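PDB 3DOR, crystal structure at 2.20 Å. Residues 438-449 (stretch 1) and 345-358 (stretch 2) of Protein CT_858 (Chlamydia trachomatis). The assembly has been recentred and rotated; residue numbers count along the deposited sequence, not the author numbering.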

# COMPACT_ATOMS: atom_id res chain seq x y z
N PRO B 438 3.30 21.70 -12.99
CA PRO B 438 2.79 21.88 -11.62
C PRO B 438 2.05 20.66 -11.11
O PRO B 438 1.36 19.98 -11.86
CB PRO B 438 1.90 23.11 -11.75
CG PRO B 438 1.40 23.05 -13.15
CD PRO B 438 2.60 22.57 -13.95
N LEU B 439 2.22 20.37 -9.82
CA LEU B 439 1.54 19.22 -9.23
C LEU B 439 0.05 19.43 -9.42
O LEU B 439 -0.45 20.55 -9.30
CB LEU B 439 1.90 19.11 -7.75
CG LEU B 439 3.40 18.93 -7.48
CD1 LEU B 439 3.67 18.85 -5.97
CD2 LEU B 439 3.87 17.67 -8.17
N PHE B 440 -0.66 18.34 -9.74
CA PHE B 440 -2.10 18.38 -9.98
C PHE B 440 -2.46 19.41 -11.04
O PHE B 440 -3.63 19.70 -11.25
CB PHE B 440 -2.86 18.70 -8.68
CG PHE B 440 -2.66 17.69 -7.59
CD1 PHE B 440 -1.78 17.94 -6.54
CD2 PHE B 440 -3.33 16.47 -7.61
CE1 PHE B 440 -1.57 17.01 -5.54
CE2 PHE B 440 -3.14 15.53 -6.61
CZ PHE B 440 -2.25 15.80 -5.57
N GLY B 441 -1.44 19.95 -11.70
CA GLY B 441 -1.68 20.94 -12.73
C GLY B 441 -1.99 22.35 -12.22
O GLY B 441 -2.15 23.26 -13.02
N PHE B 442 -2.06 22.53 -10.90
CA PHE B 442 -2.34 23.84 -10.31
C PHE B 442 -1.22 24.85 -10.56
O PHE B 442 -0.16 24.80 -9.92
CB PHE B 442 -2.58 23.73 -8.80
CG PHE B 442 -3.80 22.95 -8.41
CD1 PHE B 442 -4.41 22.08 -9.31
CD2 PHE B 442 -4.32 23.04 -7.12
CE1 PHE B 442 -5.51 21.31 -8.94
CE2 PHE B 442 -5.42 22.27 -6.73
CZ PHE B 442 -6.02 21.40 -7.64
N GLU B 443 -1.45 25.77 -11.48
CA GLU B 443 -0.47 26.79 -11.81
C GLU B 443 -0.38 27.79 -10.68
O GLU B 443 0.68 28.37 -10.40
CB GLU B 443 -0.87 27.51 -13.08
CG GLU B 443 -0.94 26.58 -14.27
CD GLU B 443 -0.09 27.07 -15.41
OE1 GLU B 443 -0.44 28.13 -15.99
OE2 GLU B 443 0.92 26.40 -15.73
N LYS B 444 -1.50 28.00 -10.01
CA LYS B 444 -1.52 28.95 -8.92
C LYS B 444 -2.61 28.64 -7.93
O LYS B 444 -3.56 27.91 -8.23
CB LYS B 444 -1.71 30.37 -9.46
CG LYS B 444 -2.95 30.55 -10.31
CD LYS B 444 -3.02 31.94 -10.94
CE LYS B 444 -1.89 32.17 -11.93
NZ LYS B 444 -2.06 33.44 -12.71
N ILE B 445 -2.43 29.16 -6.73
CA ILE B 445 -3.41 29.01 -5.69
C ILE B 445 -4.41 30.11 -5.88
O ILE B 445 -4.05 31.28 -6.06
CB ILE B 445 -2.76 29.13 -4.30
CG1 ILE B 445 -2.28 27.74 -3.86
CG2 ILE B 445 -3.75 29.70 -3.31
CD1 ILE B 445 -1.00 27.76 -3.12
N HIS B 446 -5.68 29.75 -5.88
CA HIS B 446 -6.75 30.71 -6.03
C HIS B 446 -7.34 30.92 -4.65
O HIS B 446 -7.48 29.97 -3.89
CB HIS B 446 -7.78 30.17 -7.02
CG HIS B 446 -7.22 29.96 -8.38
ND1 HIS B 446 -7.09 30.99 -9.30
CD2 HIS B 446 -6.64 28.88 -8.95
CE1 HIS B 446 -6.46 30.54 -10.37
NE2 HIS B 446 -6.17 29.27 -10.18
N PRO B 447 -7.66 32.17 -4.31
CA PRO B 447 -8.23 32.47 -2.99
C PRO B 447 -9.50 31.71 -2.65
O PRO B 447 -10.39 31.55 -3.49
CB PRO B 447 -8.42 33.99 -3.02
CG PRO B 447 -8.46 34.33 -4.48
CD PRO B 447 -7.48 33.39 -5.11
N HIS B 448 -9.56 31.23 -1.41
CA HIS B 448 -10.72 30.50 -0.91
C HIS B 448 -11.90 31.43 -1.16
O HIS B 448 -11.78 32.64 -1.04
CB HIS B 448 -10.54 30.22 0.59
CG HIS B 448 -11.58 29.34 1.19
ND1 HIS B 448 -12.80 29.82 1.62
CD2 HIS B 448 -11.59 28.01 1.45
CE1 HIS B 448 -13.51 28.82 2.13
NE2 HIS B 448 -12.79 27.71 2.03
N PRO B 449 -13.06 30.87 -1.53
CA PRO B 449 -14.22 31.73 -1.79
C PRO B 449 -14.79 32.47 -0.57
O PRO B 449 -15.28 33.59 -0.71
CB PRO B 449 -15.23 30.77 -2.44
CG PRO B 449 -14.92 29.47 -1.74
CD PRO B 449 -13.39 29.45 -1.77
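Stretch 2 345-358: SVLYLYALLSMLTD

Stretch 2 is helical from Val346 through at least Leu353, with phi near -60° and psi near -40° through most of its length and Ser345 at the N-cap position. It lies along stretch 1 in the same N-to-C sense: the nearest CA pairs begin with Leu439 CA and Val346 CA, 8.3 Å apart, continue with Phe440 CA and Leu347 CA, and end with Pro447 CA and Ser354 CA at 4.6 Å. The two backbones therefore converge, with side chains filling the wider end and main chain meeting main chain at the narrower one. Together they bury 731 Å².

At the wide end, Phe440 has phi/psi of 55/9 and chi1 in m, with chi2 at 101°. This conformation presents one ring face to Leu347 (m, t), whose CA-to-CB bond points sideways but whose end comes nearer. Leu347 CD2 lies 3.8 Å from the centroid of the Phe440 ring and 13° off its normal, a CH-pi contact. Val346 sits at the edge of the same ring, with CB 4.3 Å from Phe440 CE1, while its CG1 is 4.0 Å from Leu439 CD1.

Tyr350 (m, chi2 3°) points toward stretch 1 and loses 85 Å² to it. Its ring is oblique to that of Phe442 (m, chi2 19°): the planes make 32°, the centroids are 5.9 Å apart, and the CD2 atoms of Tyr350 and Phe442 approach to 3.5 Å. The rotamer also carries the hydroxyl to water 1, which it reaches at 2.8 Å as donor from Tyr350 OH. That water donates in turn to Leu439 O (2.9 Å) and Phe442 O (2.6 Å), linking the phenol to two carbonyls of the loop.

Ile445, in the short strand 444–445, has the largest covered area, 103 Å². Its chi1 of -89° and off-well chi2 of 143° place CD1 4.0 Å from Tyr350 CD1 and a tight 3.2 Å from Leu353 CD1, while CG2 reaches Ser354 CA at 3.8 Å. Lys444 points away.

Farther along, at Ser354, His448 N donates to Ser354 O at 2.8 Å and 173°, almost linear. Pro447 CA makes a CA-H...O contact with that same oxygen at 3.6 Å, and Pro447 CB packs 3.4 Å from Thr357 O. Ser354 (p) turns its hydroxyl back to the helix, OG donating to Ala351 O at 2.6 Å. The t rotamer of His448, with chi2 at -84°, sets a ring face under Met355 SD, 4.5 Å from the ring centroid and 25° off the normal; Ser354 OG lies at the ring edge.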

# COMPACT_ATOMS: atom_id res chain seq x y z
N SER B 345 0.77 16.69 3.10
CA SER B 345 -0.08 16.68 1.92
C SER B 345 -0.09 18.00 1.17
O SER B 345 -0.43 19.05 1.73
CB SER B 345 -1.51 16.29 2.31
OG SER B 345 -2.39 16.35 1.20
N VAL B 346 0.25 17.94 -0.12
CA VAL B 346 0.29 19.11 -0.98
C VAL B 346 -1.09 19.79 -1.12
O VAL B 346 -1.20 21.02 -1.10
CB VAL B 346 0.80 18.73 -2.40
CG1 VAL B 346 0.91 19.98 -3.26
CG2 VAL B 346 2.17 18.06 -2.30
N LEU B 347 -2.14 18.99 -1.29
CA LEU B 347 -3.48 19.55 -1.46
C LEU B 347 -3.92 20.29 -0.19
O LEU B 347 -4.58 21.33 -0.27
CB LEU B 347 -4.48 18.45 -1.83
CG LEU B 347 -4.30 17.81 -3.22
CD1 LEU B 347 -5.17 16.56 -3.30
CD2 LEU B 347 -4.67 18.80 -4.33
N TYR B 348 -3.57 19.75 0.97
CA TYR B 348 -3.92 20.37 2.24
C TYR B 348 -3.14 21.68 2.40
O TYR B 348 -3.66 22.69 2.85
CB TYR B 348 -3.60 19.43 3.39
CG TYR B 348 -3.81 20.03 4.77
CD1 TYR B 348 -5.09 20.37 5.22
CD2 TYR B 348 -2.72 20.23 5.62
CE1 TYR B 348 -5.28 20.88 6.51
CE2 TYR B 348 -2.90 20.74 6.91
CZ TYR B 348 -4.18 21.06 7.35
OH TYR B 348 -4.37 21.52 8.63
N LEU B 349 -1.86 21.63 2.02
CA LEU B 349 -0.99 22.80 2.06
C LEU B 349 -1.65 23.87 1.19
O LEU B 349 -1.72 25.04 1.58
CB LEU B 349 0.40 22.43 1.50
CG LEU B 349 1.48 23.48 1.16
CD1 LEU B 349 1.11 24.17 -0.10
CD2 LEU B 349 1.65 24.50 2.28
N TYR B 350 -2.14 23.47 0.03
CA TYR B 350 -2.79 24.40 -0.90
C TYR B 350 -4.07 24.99 -0.31
O TYR B 350 -4.38 26.15 -0.55
CB TYR B 350 -3.11 23.71 -2.23
CG TYR B 350 -1.91 23.46 -3.13
CD1 TYR B 350 -0.62 23.78 -2.70
CD2 TYR B 350 -2.06 22.90 -4.40
CE1 TYR B 350 0.49 23.56 -3.52
CE2 TYR B 350 -0.97 22.67 -5.22
CZ TYR B 350 0.31 23.00 -4.78
OH TYR B 350 1.39 22.76 -5.59
N ALA B 351 -4.82 24.19 0.44
CA ALA B 351 -6.05 24.68 1.06
C ALA B 351 -5.73 25.79 2.07
O ALA B 351 -6.39 26.82 2.10
CB ALA B 351 -6.78 23.54 1.75
N LEU B 352 -4.72 25.57 2.89
CA LEU B 352 -4.34 26.56 3.89
C LEU B 352 -3.88 27.85 3.23
O LEU B 352 -4.25 28.94 3.67
CB LEU B 352 -3.26 26.00 4.81
CG LEU B 352 -3.67 24.72 5.54
CD1 LEU B 352 -2.69 24.48 6.70
CD2 LEU B 352 -5.10 24.84 6.08
N LEU B 353 -3.07 27.74 2.18
CA LEU B 353 -2.60 28.92 1.46
C LEU B 353 -3.79 29.69 0.86
O LEU B 353 -3.81 30.93 0.87
CB LEU B 353 -1.64 28.52 0.34
CG LEU B 353 -0.23 28.10 0.80
CD1 LEU B 353 0.48 27.35 -0.30
CD2 LEU B 353 0.58 29.33 1.20
N SER B 354 -4.79 28.96 0.36
CA SER B 354 -5.96 29.60 -0.25
C SER B 354 -6.72 30.50 0.73
O SER B 354 -7.42 31.41 0.32
CB SER B 354 -6.91 28.55 -0.84
OG SER B 354 -7.74 27.98 0.16
N MET B 355 -6.55 30.27 2.03
CA MET B 355 -7.25 31.08 3.00
C MET B 355 -6.40 32.23 3.55
O MET B 355 -6.86 33.02 4.39
CB MET B 355 -7.76 30.20 4.14
CG MET B 355 -8.81 29.19 3.68
SD MET B 355 -9.46 28.18 5.03
CE MET B 355 -8.64 26.66 4.77
N LEU B 356 -5.17 32.33 3.06
CA LEU B 356 -4.27 33.38 3.54
C LEU B 356 -3.97 34.43 2.48
O LEU B 356 -2.95 35.12 2.56
CB LEU B 356 -2.97 32.76 4.01
CG LEU B 356 -3.12 31.77 5.16
CD1 LEU B 356 -1.80 31.03 5.36
CD2 LEU B 356 -3.54 32.51 6.42
N THR B 357 -4.85 34.54 1.49
CA THR B 357 -4.65 35.52 0.43
C THR B 357 -5.96 35.92 -0.22
O THR B 357 -6.94 35.17 -0.17
CB THR B 357 -3.72 34.97 -0.66
OG1 THR B 357 -3.52 35.97 -1.66
CG2 THR B 357 -4.33 33.73 -1.31
N ASP B 358 -5.98 37.10 -0.83
CA ASP B 358 -7.16 37.60 -1.54
C ASP B 358 -6.83 37.72 -3.03
O ASP B 358 -7.64 38.17 -3.83
CB ASP B 358 -7.61 38.95 -0.97
CG ASP B 358 -6.55 40.04 -1.10
OD1 ASP B 358 -5.39 39.73 -1.43
OD2 ASP B 358 -6.89 41.22 -0.86
O HOH W 1 0.74 23.02 -8.25